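Local coordinates for (R)-specific secondary-alkylsulfatase (Pseudomonas sp., PDB 4AXH), which hydrolyses (R)-configured secondary alkyl sulfates with strict inversion of configuration, using two zinc ions, to release (S)-alcohols and sulfate, at residues V175-S180 with T260-N265; H181-G186 with Q353-P358; Q285-L288 with S294-N297; G289-S294 with T308-P313; A315-L320 with K331-Y336. All blocks are in the same frame, centred on the assembly; numbering follows the deposited sequence.

How the interactions relate
All five contacts lie within the metallo-beta-lactamase domain and surround its two-zinc site. Along the chain interaction 1 crosses interaction 2, whose segments enclose interactions 3, 4 and 5; 3 and 4 overlap and share Ser294, and 5 follows both. Interactions 1 and 2 share one zinc ion and the bridging water, their centres about 12 Å apart; interaction 4, about 10 Å from interaction 2 between centres, contributes to both metals. Interaction 3, about 7 Å from interaction 4 between centres, is the hairpin of strands 280-286 and 296-300 from whose tip Glu291 comes. Interaction 5, centre about 8 Å from that of interaction 4, carries sulfate-binding residues, so metal and substrate groups are set by adjoining loops.

Interaction 1: residues V175-S180 with T260-N265; sequences VVYSHS and TLVAPN. With ZN (zinc ion), chain D.
Where strand 172-176 runs out into the first zinc-binding loop, Tyr177 reaches across to Val262 and Pro264 of the loop that precedes strand 266-268. Its CG lies beside the backbone N (chi1 -67°), which sends the ring toward that loop at about a right angle to both partner side chains. Tyr177 OH donates to Val262 O at 2.6 Å, in the carbonyl plane and on a lone pair. The same hydroxyl accepts from water 1, whose oxygen is 2.8 Å from Tyr177 OH and in turn accepts a hydrogen bond from Val262 N at 2.7 Å, so hydroxyl and water together serve both polar backbone atoms of Val262. Farther back on the ring edge, Tyr177 CD2 rests 3.9 Å from Pro264 CG, while Phe210 stacks on the ring. Two residues on, the chain enters the HxHxDH signature of metallo-beta-lactamases with His179, bound through NE2 to a zinc ion at 2.1 Å. The opposite nitrogen, His179 ND1, donates to Ser178 OG at 2.6 Å, with the serine oxygen tilted 18° from the imidazole plane. Ser178 OG is also hydrogen-bonded to Asp148, a second shell that helps fix the rotation of this ligand.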
# COMPACT_ATOMS: atom_id res chain seq x y z
N VAL A 175 10.54 -6.18 -31.85
CA VAL A 175 9.57 -5.46 -31.04
C VAL A 175 10.12 -5.36 -29.63
O VAL A 175 10.75 -6.30 -29.17
CB VAL A 175 8.13 -6.06 -31.12
CG1 VAL A 175 7.22 -5.51 -30.03
CG2 VAL A 175 7.52 -5.83 -32.49
N VAL A 176 9.90 -4.20 -28.96
CA VAL A 176 10.29 -3.92 -27.57
C VAL A 176 9.02 -3.58 -26.82
O VAL A 176 8.27 -2.72 -27.23
CB VAL A 176 11.32 -2.78 -27.46
CG1 VAL A 176 11.69 -2.50 -26.00
CG2 VAL A 176 12.57 -3.09 -28.27
N TYR A 177 8.78 -4.27 -25.71
CA TYR A 177 7.67 -4.03 -24.79
C TYR A 177 8.33 -3.21 -23.71
O TYR A 177 9.14 -3.76 -22.97
CB TYR A 177 7.12 -5.33 -24.18
CG TYR A 177 6.42 -6.28 -25.13
CD1 TYR A 177 5.65 -5.81 -26.19
CD2 TYR A 177 6.45 -7.66 -24.91
CE1 TYR A 177 4.96 -6.68 -27.04
CE2 TYR A 177 5.74 -8.54 -25.73
CZ TYR A 177 5.00 -8.05 -26.80
OH TYR A 177 4.32 -8.91 -27.62
N SER A 178 8.06 -1.90 -23.65
CA SER A 178 8.65 -1.02 -22.64
C SER A 178 8.34 -1.50 -21.21
O SER A 178 9.21 -1.46 -20.34
CB SER A 178 8.20 0.42 -22.83
OG SER A 178 6.81 0.61 -22.60
N HIS A 179 7.09 -1.93 -20.97
CA HIS A 179 6.61 -2.38 -19.67
C HIS A 179 5.32 -3.23 -19.78
O HIS A 179 4.70 -3.30 -20.86
CB HIS A 179 6.40 -1.17 -18.70
CG HIS A 179 5.39 -0.16 -19.14
ND1 HIS A 179 5.60 0.64 -20.25
CD2 HIS A 179 4.21 0.19 -18.57
CE1 HIS A 179 4.55 1.44 -20.32
NE2 HIS A 179 3.68 1.19 -19.34
N SER A 180 4.92 -3.82 -18.64
CA SER A 180 3.77 -4.70 -18.51
C SER A 180 2.36 -4.03 -18.49
O SER A 180 1.51 -4.49 -17.74
CB SER A 180 3.96 -5.66 -17.35
OG SER A 180 4.11 -4.95 -16.14
N THR A 260 -4.48 -8.16 -27.10
CA THR A 260 -3.66 -9.33 -27.36
C THR A 260 -2.46 -9.41 -26.43
O THR A 260 -2.07 -8.42 -25.81
CB THR A 260 -3.21 -9.37 -28.86
OG1 THR A 260 -2.12 -8.48 -29.07
CG2 THR A 260 -4.36 -9.10 -29.85
N LEU A 261 -1.86 -10.60 -26.36
CA LEU A 261 -0.67 -10.86 -25.57
C LEU A 261 0.23 -11.81 -26.32
O LEU A 261 -0.09 -12.99 -26.40
CB LEU A 261 -1.05 -11.45 -24.21
CG LEU A 261 -0.22 -11.03 -23.03
CD1 LEU A 261 -1.00 -11.24 -21.72
CD2 LEU A 261 1.09 -11.75 -23.00
N VAL A 262 1.30 -11.32 -26.93
CA VAL A 262 2.26 -12.21 -27.57
C VAL A 262 3.53 -12.30 -26.73
O VAL A 262 4.21 -11.30 -26.52
CB VAL A 262 2.42 -12.23 -29.12
CG1 VAL A 262 1.32 -11.46 -29.85
CG2 VAL A 262 3.82 -11.84 -29.57
N ALA A 263 3.78 -13.49 -26.16
CA ALA A 263 4.91 -13.76 -25.30
C ALA A 263 6.25 -13.25 -25.84
O ALA A 263 6.53 -13.44 -27.03
CB ALA A 263 5.00 -15.24 -25.02
N PRO A 264 7.07 -12.59 -25.00
CA PRO A 264 8.39 -12.13 -25.46
C PRO A 264 9.39 -13.27 -25.74
O PRO A 264 9.25 -14.40 -25.26
CB PRO A 264 8.88 -11.24 -24.31
CG PRO A 264 7.70 -11.07 -23.41
CD PRO A 264 6.88 -12.27 -23.57
N ASN A 265 10.38 -12.94 -26.54
CA ASN A 265 11.47 -13.77 -27.02
C ASN A 265 12.63 -13.63 -26.03
O ASN A 265 13.02 -14.61 -25.39
CB ASN A 265 11.91 -13.17 -28.35
CG ASN A 265 12.25 -14.13 -29.42
OD1 ASN A 265 11.47 -14.33 -30.34
ND2 ASN A 265 13.48 -14.64 -29.39
ZN ZN D . 2.22 2.32 -18.36
O HOH W 1 1.74 -8.67 -26.69
O HOH W 2 0.44 2.59 -19.43

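Interaction 2: residues H181-G186 with Q353-P358; sequences HIDHFG and QQHNWP. With ZN (zinc ion), chain C; ZN (zinc ion), chain D.
This is a metal-mediated contact: Asp183 and His184, on the short helix 182-185, meet His355, from the loop between strands 350-352 and 359-360, around one zinc ion in the buried active centre. Asp183 OD2 binds the metal at 2.2 Å, and His184 NE2 and His355 NE2 each bind it at 2.0 Å; Asp310 supplies the remaining protein ligand. The 2.9 Å between Asp183 OD2 and His355 NE2 therefore reflects a shared ligand sphere, the carboxylate oxygen lying at the edge of the imidazole near its plane. The two imidazoles are almost perpendicular, planes at 89°, each aiming its NE2 at the ion. Beside them Gln354 CB sits at the edge of the His184 ring, 3.4 Å from His184 CE1, while the amide of Gln354 turns off to Thr136. Water 2 bridges to the zinc ion of His179 and His181, which His181 ND1 holds at 2.1 Å; this water also donates a weak hydrogen bond to Asp183 OD1. From the second shell, Asp148 is hydrogen-bonded to His184 ND1 and so helps set that ring. Helix 210-219 packs against Ile182 and Phe185, and strand 124-128 receives Gln354, Trp357 and Pro358.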
# COMPACT_ATOMS: atom_id res chain seq x y z
N HIS A 181 2.11 -3.00 -19.33
CA HIS A 181 0.77 -2.39 -19.40
C HIS A 181 0.09 -2.66 -20.74
O HIS A 181 0.75 -2.64 -21.77
CB HIS A 181 0.78 -0.89 -19.08
CG HIS A 181 1.01 -0.57 -17.63
ND1 HIS A 181 1.56 0.63 -17.24
CD2 HIS A 181 0.78 -1.32 -16.52
CE1 HIS A 181 1.65 0.57 -15.91
NE2 HIS A 181 1.17 -0.57 -15.44
N ILE A 182 -1.22 -2.93 -20.70
CA ILE A 182 -2.01 -3.28 -21.89
C ILE A 182 -1.93 -2.29 -23.05
O ILE A 182 -2.04 -2.69 -24.21
CB ILE A 182 -3.46 -3.74 -21.58
CG1 ILE A 182 -3.60 -4.30 -20.15
CG2 ILE A 182 -3.93 -4.79 -22.61
CD1 ILE A 182 -5.08 -4.32 -19.51
N ASP A 183 -1.68 -1.01 -22.76
CA ASP A 183 -1.55 0.02 -23.79
C ASP A 183 -0.20 -0.05 -24.50
O ASP A 183 0.08 0.74 -25.41
CB ASP A 183 -1.86 1.44 -23.24
CG ASP A 183 -1.22 1.83 -21.91
OD1 ASP A 183 -1.07 0.96 -21.02
OD2 ASP A 183 -0.90 3.03 -21.74
N HIS A 184 0.63 -1.02 -24.10
CA HIS A 184 1.95 -1.17 -24.67
C HIS A 184 2.19 -2.50 -25.37
O HIS A 184 2.95 -2.54 -26.34
CB HIS A 184 3.01 -0.79 -23.63
CG HIS A 184 2.85 0.62 -23.16
ND1 HIS A 184 3.44 1.68 -23.82
CD2 HIS A 184 2.08 1.11 -22.16
CE1 HIS A 184 3.03 2.77 -23.21
NE2 HIS A 184 2.22 2.48 -22.19
N PHE A 185 1.48 -3.58 -24.94
CA PHE A 185 1.59 -4.91 -25.57
C PHE A 185 0.30 -5.37 -26.28
O PHE A 185 0.33 -6.34 -27.05
CB PHE A 185 2.01 -5.98 -24.53
CG PHE A 185 1.07 -6.23 -23.36
CD1 PHE A 185 -0.09 -6.97 -23.53
CD2 PHE A 185 1.40 -5.82 -22.07
CE1 PHE A 185 -0.96 -7.21 -22.45
CE2 PHE A 185 0.55 -6.08 -20.98
CZ PHE A 185 -0.64 -6.76 -21.18
N GLY A 186 -0.82 -4.71 -25.98
CA GLY A 186 -2.17 -5.05 -26.41
C GLY A 186 -2.45 -5.29 -27.87
O GLY A 186 -3.35 -6.04 -28.20
N GLN A 353 8.74 9.52 -25.60
CA GLN A 353 7.94 8.76 -24.64
C GLN A 353 6.89 7.90 -25.31
O GLN A 353 6.69 8.01 -26.52
CB GLN A 353 7.27 9.73 -23.66
CG GLN A 353 8.20 10.45 -22.73
CD GLN A 353 7.80 11.87 -22.60
OE1 GLN A 353 7.22 12.46 -23.51
NE2 GLN A 353 8.12 12.43 -21.47
N GLN A 354 6.19 7.08 -24.52
CA GLN A 354 5.15 6.20 -25.04
C GLN A 354 3.74 6.77 -24.78
O GLN A 354 2.71 6.13 -25.04
CB GLN A 354 5.37 4.75 -24.58
CG GLN A 354 6.74 4.19 -24.99
CD GLN A 354 6.88 4.09 -26.50
OE1 GLN A 354 7.42 4.97 -27.18
NE2 GLN A 354 6.38 3.02 -27.06
N HIS A 355 3.70 8.00 -24.30
CA HIS A 355 2.53 8.82 -24.14
C HIS A 355 3.05 10.20 -24.41
O HIS A 355 4.13 10.53 -23.92
CB HIS A 355 1.94 8.76 -22.73
CG HIS A 355 1.23 7.49 -22.45
ND1 HIS A 355 0.06 7.17 -23.10
CD2 HIS A 355 1.56 6.49 -21.61
CE1 HIS A 355 -0.29 5.99 -22.63
NE2 HIS A 355 0.59 5.55 -21.73
N ASN A 356 2.31 11.00 -25.20
CA ASN A 356 2.62 12.40 -25.51
C ASN A 356 3.85 12.70 -26.37
O ASN A 356 4.48 11.79 -26.91
CB ASN A 356 2.60 13.28 -24.27
CG ASN A 356 1.46 12.98 -23.35
OD1 ASN A 356 1.64 12.36 -22.31
ND2 ASN A 356 0.27 13.44 -23.69
N TRP A 357 4.17 13.98 -26.49
CA TRP A 357 5.17 14.59 -27.36
C TRP A 357 6.61 14.50 -26.84
O TRP A 357 6.83 14.41 -25.62
CB TRP A 357 4.80 16.07 -27.66
CG TRP A 357 4.44 16.82 -26.44
CD1 TRP A 357 5.27 17.46 -25.59
CD2 TRP A 357 3.16 16.80 -25.80
NE1 TRP A 357 4.57 17.92 -24.49
CE2 TRP A 357 3.28 17.51 -24.59
CE3 TRP A 357 1.90 16.22 -26.13
CZ2 TRP A 357 2.18 17.71 -23.72
CZ3 TRP A 357 0.84 16.38 -25.25
CH2 TRP A 357 0.98 17.13 -24.07
N PRO A 358 7.61 14.66 -27.76
CA PRO A 358 9.00 14.64 -27.32
C PRO A 358 9.51 15.98 -26.76
O PRO A 358 8.94 17.00 -27.05
CB PRO A 358 9.76 14.31 -28.63
CG PRO A 358 8.71 13.99 -29.66
CD PRO A 358 7.54 14.76 -29.22
ZN ZN C . 1.04 3.73 -21.10
ZN ZN D . 2.22 2.32 -18.36
O HOH W 2 0.44 2.59 -19.43

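Interaction 3: residues Q285-L288 with S294-N297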
# COMPACT_ATOMS: atom_id res chain seq x y z
N GLN A 285 17.47 0.10 -19.72
CA GLN A 285 17.69 0.38 -18.30
C GLN A 285 16.48 -0.11 -17.51
O GLN A 285 15.41 0.47 -17.64
CB GLN A 285 17.90 1.88 -18.05
CG GLN A 285 17.92 2.26 -16.55
CD GLN A 285 17.65 3.71 -16.23
OE1 GLN A 285 17.20 4.51 -17.08
NE2 GLN A 285 17.88 4.07 -14.96
N LEU A 286 16.65 -1.16 -16.68
CA LEU A 286 15.54 -1.67 -15.89
C LEU A 286 15.06 -0.65 -14.86
O LEU A 286 15.85 -0.20 -14.03
CB LEU A 286 15.96 -2.97 -15.16
CG LEU A 286 15.97 -4.30 -15.94
CD1 LEU A 286 16.42 -5.44 -15.02
CD2 LEU A 286 14.60 -4.66 -16.44
N THR A 287 13.77 -0.28 -14.90
CA THR A 287 13.14 0.64 -13.93
C THR A 287 12.03 -0.09 -13.18
O THR A 287 10.93 0.44 -13.03
CB THR A 287 12.67 1.94 -14.59
OG1 THR A 287 11.70 1.61 -15.55
CG2 THR A 287 13.78 2.72 -15.23
N LEU A 288 12.33 -1.30 -12.70
CA LEU A 288 11.36 -2.17 -12.01
C LEU A 288 10.72 -1.61 -10.76
O LEU A 288 11.41 -1.21 -9.82
CB LEU A 288 11.90 -3.59 -11.75
CG LEU A 288 12.64 -4.32 -12.90
CD1 LEU A 288 13.18 -5.65 -12.43
CD2 LEU A 288 11.74 -4.53 -14.13
N SER A 294 7.07 -4.47 -14.10
CA SER A 294 8.04 -4.91 -15.10
C SER A 294 8.12 -3.71 -16.00
O SER A 294 7.13 -3.36 -16.65
CB SER A 294 7.52 -6.15 -15.84
OG SER A 294 8.59 -6.71 -16.58
N ASP A 295 9.26 -3.01 -15.96
CA ASP A 295 9.44 -1.71 -16.63
C ASP A 295 10.89 -1.41 -16.99
O ASP A 295 11.80 -1.89 -16.34
CB ASP A 295 8.92 -0.64 -15.63
CG ASP A 295 8.74 0.78 -16.10
OD1 ASP A 295 8.56 0.99 -17.32
OD2 ASP A 295 8.74 1.68 -15.24
N MET A 296 11.09 -0.56 -18.00
CA MET A 296 12.41 -0.16 -18.45
C MET A 296 12.40 1.04 -19.38
O MET A 296 11.39 1.33 -20.02
CB MET A 296 13.17 -1.34 -19.11
CG MET A 296 12.64 -1.77 -20.46
SD MET A 296 13.37 -3.33 -20.92
CE MET A 296 12.69 -3.54 -22.59
N ASN A 297 13.57 1.69 -19.50
CA ASN A 297 13.80 2.81 -20.43
C ASN A 297 14.67 2.26 -21.57
O ASN A 297 15.34 1.24 -21.42
CB ASN A 297 14.50 3.99 -19.74
CG ASN A 297 13.71 4.65 -18.64
OD1 ASN A 297 12.50 4.84 -18.74
ND2 ASN A 297 14.41 5.06 -17.60
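Gln285, with CG anti to N (chi1 171°) and an extended chain beyond it, and Asn297, with CG beside N (chi1 -64°), run side by side and point the same way. Asn297 ND2 thus donates to Gln285 OE1 at 2.9 Å in a nearly straight bond (168°). The acceptor lies in the plane of the asparagine amide, yet the donor stands above the glutamine carbonyl plane. The other end of the asparagine amide, OD1, is taken by Asn311 ND2, so both ends of the group are held. Beneath the amides the backbones form an antiparallel hydrogen-bonded pair, with Gln285 N to Asn297 O at 3.0 Å and Asn297 N to Gln285 O at 2.9 Å. Leu286 and Met296 form the adjoining non-hydrogen-bonded pair. This is the end of the beta hairpin of strands 280-286 and 296-300 next to its connecting loop. Leu286 and Met296 face Pro207 on strand 203-207 of the other sheet, whereas Gln285 points toward helix 330-344 on the opposite face. Past the regular pairing, Thr287 N still donates to Asp295 O at 2.9 Å, and Thr287 OG1 comes to 3.0 Å from Asp295 OD2. Thr287 CG2 lies 3.4 Å from Asn297 ND2, crossing that side chain at about a right angle. Leu288 closes the row, its CD2 resting 3.4 Å from Asp295 N, and the carboxylate of Asp295 lies against the zinc ligand His179.

Interaction 4: residues G289-S294 with T308-P313. With ZN (zinc ion), chain D; ZN (zinc ion), chain C.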
# COMPACT_ATOMS: atom_id res chain seq x y z
N GLY A 289 9.38 -1.59 -10.80
CA GLY A 289 8.53 -1.16 -9.69
C GLY A 289 8.09 0.30 -9.65
O GLY A 289 7.34 0.69 -8.73
N SER A 290 8.57 1.14 -10.60
CA SER A 290 8.19 2.56 -10.63
C SER A 290 6.74 2.71 -11.20
O SER A 290 5.80 2.35 -10.50
CB SER A 290 9.24 3.38 -11.37
OG SER A 290 9.47 2.91 -12.68
N GLU A 291 6.55 3.18 -12.45
CA GLU A 291 5.24 3.31 -13.08
C GLU A 291 4.57 1.91 -13.32
O GLU A 291 3.34 1.82 -13.35
CB GLU A 291 5.39 4.11 -14.39
CG GLU A 291 4.07 4.45 -15.06
CD GLU A 291 3.65 3.45 -16.11
OE1 GLU A 291 4.50 2.62 -16.50
OE2 GLU A 291 2.50 3.55 -16.60
N ALA A 292 5.38 0.85 -13.53
CA ALA A 292 4.91 -0.52 -13.75
C ALA A 292 5.85 -1.50 -13.07
O ALA A 292 7.04 -1.21 -12.96
CB ALA A 292 4.83 -0.83 -15.23
N PRO A 293 5.35 -2.68 -12.61
CA PRO A 293 6.23 -3.67 -11.94
C PRO A 293 7.37 -4.20 -12.82
O PRO A 293 8.51 -4.34 -12.34
CB PRO A 293 5.28 -4.79 -11.53
CG PRO A 293 3.95 -4.11 -11.45
CD PRO A 293 3.96 -3.16 -12.61
N SER A 294 7.07 -4.47 -14.10
CA SER A 294 8.04 -4.91 -15.10
C SER A 294 8.12 -3.71 -16.00
O SER A 294 7.13 -3.36 -16.65
CB SER A 294 7.52 -6.15 -15.84
OG SER A 294 8.59 -6.71 -16.58
N THR A 308 11.77 7.01 -22.31
CA THR A 308 11.45 6.78 -20.90
C THR A 308 10.15 6.05 -20.65
O THR A 308 9.62 6.16 -19.53
CB THR A 308 11.44 8.11 -20.17
OG1 THR A 308 10.34 8.89 -20.66
CG2 THR A 308 12.73 8.88 -20.33
N ALA A 309 9.61 5.33 -21.67
CA ALA A 309 8.35 4.61 -21.56
C ALA A 309 7.29 5.58 -20.97
O ALA A 309 7.10 6.67 -21.54
CB ALA A 309 8.53 3.37 -20.68
N ASP A 310 6.66 5.22 -19.81
CA ASP A 310 5.68 6.03 -19.05
C ASP A 310 6.26 6.53 -17.71
O ASP A 310 5.50 6.96 -16.82
CB ASP A 310 4.42 5.23 -18.73
CG ASP A 310 3.68 4.66 -19.91
OD1 ASP A 310 4.14 4.86 -21.06
OD2 ASP A 310 2.63 4.01 -19.69
N ASN A 311 7.62 6.44 -17.58
CA ASN A 311 8.33 6.82 -16.37
C ASN A 311 8.39 8.31 -16.09
O ASN A 311 8.60 8.70 -14.93
CB ASN A 311 9.71 6.19 -16.37
CG ASN A 311 9.61 4.71 -16.40
OD1 ASN A 311 8.85 4.11 -15.63
ND2 ASN A 311 10.29 4.11 -17.36
N ALA A 312 8.25 9.15 -17.13
CA ALA A 312 8.32 10.58 -16.94
C ALA A 312 7.50 11.31 -17.99
O ALA A 312 8.05 12.04 -18.80
CB ALA A 312 9.78 11.04 -16.97
N PRO A 313 6.16 11.16 -17.98
CA PRO A 313 5.35 11.85 -19.00
C PRO A 313 5.08 13.33 -18.69
O PRO A 313 5.28 13.77 -17.55
CB PRO A 313 4.08 11.00 -19.03
CG PRO A 313 3.92 10.49 -17.66
CD PRO A 313 5.30 10.36 -17.08
ZN ZN D . 2.22 2.32 -18.36
ZN ZN C . 1.04 3.73 -21.10
O HOH W 2 0.44 2.59 -19.43
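Glu291 and Asn311 are the nearest backbone positions, their CA atoms 5.7 Å apart, and Asn311 ends a type II' turn that begins at Thr308 and is closed by the bond from Asn311 N to Thr308 O. The turn presents Asp310 to Glu291. The first torsion of Glu291 (-174°) swings CG away from the backbone N, and after a bend at chi2 (-94°) the chain crosses Asp310 at a slant, its CD 3.3 Å from Asp310 CB. The two carboxylates, with planes 66° apart, then converge on one zinc ion, that of His179 and His181. Glu291 OE2 binds it at 2.2 Å and Asp310 OD2 at 2.2 Å. These oxygens, OE2 of Glu291 and OD2 of Asp310, come within 3.1 Å of each other, a proximity that the positive metal between them would make tolerable. Asp310 OD2 also binds the zinc ion of His184 and His355 at 2.1 Å, so a single carboxylate oxygen bridges both metals; Asp183 completes the protein ligands of that ion. Farther from the metals, Ser290 OG, hydrogen-bonded to Thr287 O, lies 3.2 Å from Asn311 OD1. Trp333 of helix 330-344 packs on the side chains of Ser290 and Glu291. A dinuclear zinc centre joined by an aspartate oxygen and a water is characteristic of many dinuclear hydrolases of the metallo-beta-lactamase superfamily.

Interaction 5: residues A315-L320 with K331-Y336; sequences AMHNLL and KAWAGY
Trp333, on helix 330-344, presses its indole against His317, Asn318 and Leu319 of the loop that enters the sulfate-binding site of this metallo-beta-lactamase-type domain. From CB the side chain leaves the helix with CG turned roughly opposite the backbone N (chi1 -154°), carrying the indole across to the loop, and the six-membered ring makes the whole contact. CE3 comes first, 3.9 Å from Leu319 CD2, an apolar touch between side chains that meet at a slant. The next atom, Trp333 CZ3, lies 3.5 Å from Asn318 O, which sits at the ring edge near its plane; that oxygen is satisfied by a hydrogen bond from Arg328, itself a sulfate ligand like Asn318 and Leu319. At the far end Trp333 CH2 reaches 3.5 Å from His317 CB, and CZ2 lies 3.8 Å from the same CB. The imidazole and the six-membered ring, their planes 58° apart and centroids 5.6 Å from each other, meet obliquely. Turning back through the five-membered ring, Trp333 NE1 is hydrogen-bonded to Asn311 O, which ties the indole to the metal-binding turn, while Tyr376 of helix 362-388 stacks on it. The indole lies between helix 330-344 and the loop, against the zinc ligand Glu291. His317 is in turn placed by neighbours at both of its nitrogens: NE2 makes a weak hydrogen bond with Glu291 OE2, and ND1 accepts a hydrogen bond from Asn318 N at 2.8 Å, the donor lying in the imidazole plane.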
# COMPACT_ATOMS: atom_id res chain seq x y z
N ALA A 315 2.88 15.25 -17.50
CA ALA A 315 1.80 15.39 -16.52
C ALA A 315 2.22 14.56 -15.32
O ALA A 315 3.05 13.67 -15.46
CB ALA A 315 0.49 14.84 -17.07
N MET A 316 1.67 14.86 -14.15
CA MET A 316 1.95 14.09 -12.94
C MET A 316 1.29 12.74 -13.15
O MET A 316 0.16 12.70 -13.64
CB MET A 316 1.36 14.78 -11.70
CG MET A 316 1.79 14.11 -10.41
SD MET A 316 1.14 14.85 -8.91
CE MET A 316 2.50 15.96 -8.42
N HIS A 317 1.99 11.64 -12.85
CA HIS A 317 1.39 10.31 -13.01
C HIS A 317 0.75 9.88 -11.68
O HIS A 317 0.80 10.64 -10.69
CB HIS A 317 2.43 9.28 -13.50
CG HIS A 317 1.92 8.21 -14.42
ND1 HIS A 317 0.71 7.55 -14.18
CD2 HIS A 317 2.52 7.65 -15.51
CE1 HIS A 317 0.60 6.64 -15.14
NE2 HIS A 317 1.66 6.65 -15.96
N ASN A 318 0.13 8.70 -11.64
CA ASN A 318 -0.52 8.25 -10.42
C ASN A 318 0.37 7.42 -9.53
O ASN A 318 1.10 6.56 -10.02
CB ASN A 318 -1.75 7.41 -10.76
CG ASN A 318 -2.94 8.19 -11.26
OD1 ASN A 318 -3.53 9.07 -10.55
ND2 ASN A 318 -3.39 7.81 -12.44
N LEU A 319 0.26 7.62 -8.21
CA LEU A 319 0.91 6.76 -7.23
C LEU A 319 -0.17 5.72 -6.82
O LEU A 319 0.16 4.61 -6.40
CB LEU A 319 1.45 7.54 -6.01
CG LEU A 319 2.65 8.42 -6.32
CD1 LEU A 319 3.01 9.27 -5.13
CD2 LEU A 319 3.84 7.60 -6.84
N LEU A 320 -1.45 6.10 -7.00
CA LEU A 320 -2.65 5.31 -6.75
C LEU A 320 -3.66 5.59 -7.86
O LEU A 320 -4.37 6.60 -7.79
CB LEU A 320 -3.29 5.58 -5.34
CG LEU A 320 -4.47 4.67 -4.95
CD1 LEU A 320 -3.99 3.31 -4.51
CD2 LEU A 320 -5.29 5.28 -3.85
N LYS A 331 9.69 7.05 -4.20
CA LYS A 331 11.14 7.05 -3.91
C LYS A 331 11.92 6.29 -4.99
O LYS A 331 12.92 6.79 -5.50
CB LYS A 331 11.41 6.51 -2.48
CG LYS A 331 12.85 6.07 -2.20
CD LYS A 331 13.51 6.84 -1.05
CE LYS A 331 14.33 8.04 -1.52
NZ LYS A 331 13.49 9.23 -1.83
N ALA A 332 11.43 5.10 -5.37
CA ALA A 332 12.09 4.29 -6.40
C ALA A 332 11.96 4.93 -7.78
O ALA A 332 12.92 4.95 -8.57
CB ALA A 332 11.52 2.87 -6.39
N TRP A 333 10.77 5.48 -8.05
CA TRP A 333 10.47 6.20 -9.28
C TRP A 333 11.47 7.38 -9.49
O TRP A 333 12.13 7.42 -10.52
CB TRP A 333 9.02 6.73 -9.21
CG TRP A 333 8.35 6.94 -10.54
CD1 TRP A 333 8.92 7.40 -11.70
CD2 TRP A 333 6.95 6.84 -10.78
NE1 TRP A 333 7.95 7.58 -12.66
CE2 TRP A 333 6.73 7.24 -12.13
CE3 TRP A 333 5.84 6.44 -9.99
CZ2 TRP A 333 5.45 7.20 -12.71
CZ3 TRP A 333 4.57 6.47 -10.55
CH2 TRP A 333 4.39 6.80 -11.91
N ALA A 334 11.62 8.28 -8.47
CA ALA A 334 12.56 9.40 -8.54
C ALA A 334 14.01 8.92 -8.76
O ALA A 334 14.73 9.53 -9.57
CB ALA A 334 12.45 10.28 -7.30
N GLY A 335 14.39 7.82 -8.12
CA GLY A 335 15.71 7.21 -8.26
C GLY A 335 16.03 6.71 -9.66
O GLY A 335 17.19 6.76 -10.11
N TYR A 336 14.99 6.21 -10.38
CA TYR A 336 15.15 5.71 -11.75
C TYR A 336 15.21 6.86 -12.78
O TYR A 336 15.85 6.74 -13.82
CB TYR A 336 13.99 4.75 -12.10
CG TYR A 336 14.07 3.39 -11.41
CD1 TYR A 336 15.24 2.65 -11.44
CD2 TYR A 336 12.95 2.83 -10.81
CE1 TYR A 336 15.31 1.40 -10.84
CE2 TYR A 336 13.01 1.58 -10.21
CZ TYR A 336 14.20 0.87 -10.23
OH TYR A 336 14.27 -0.40 -9.70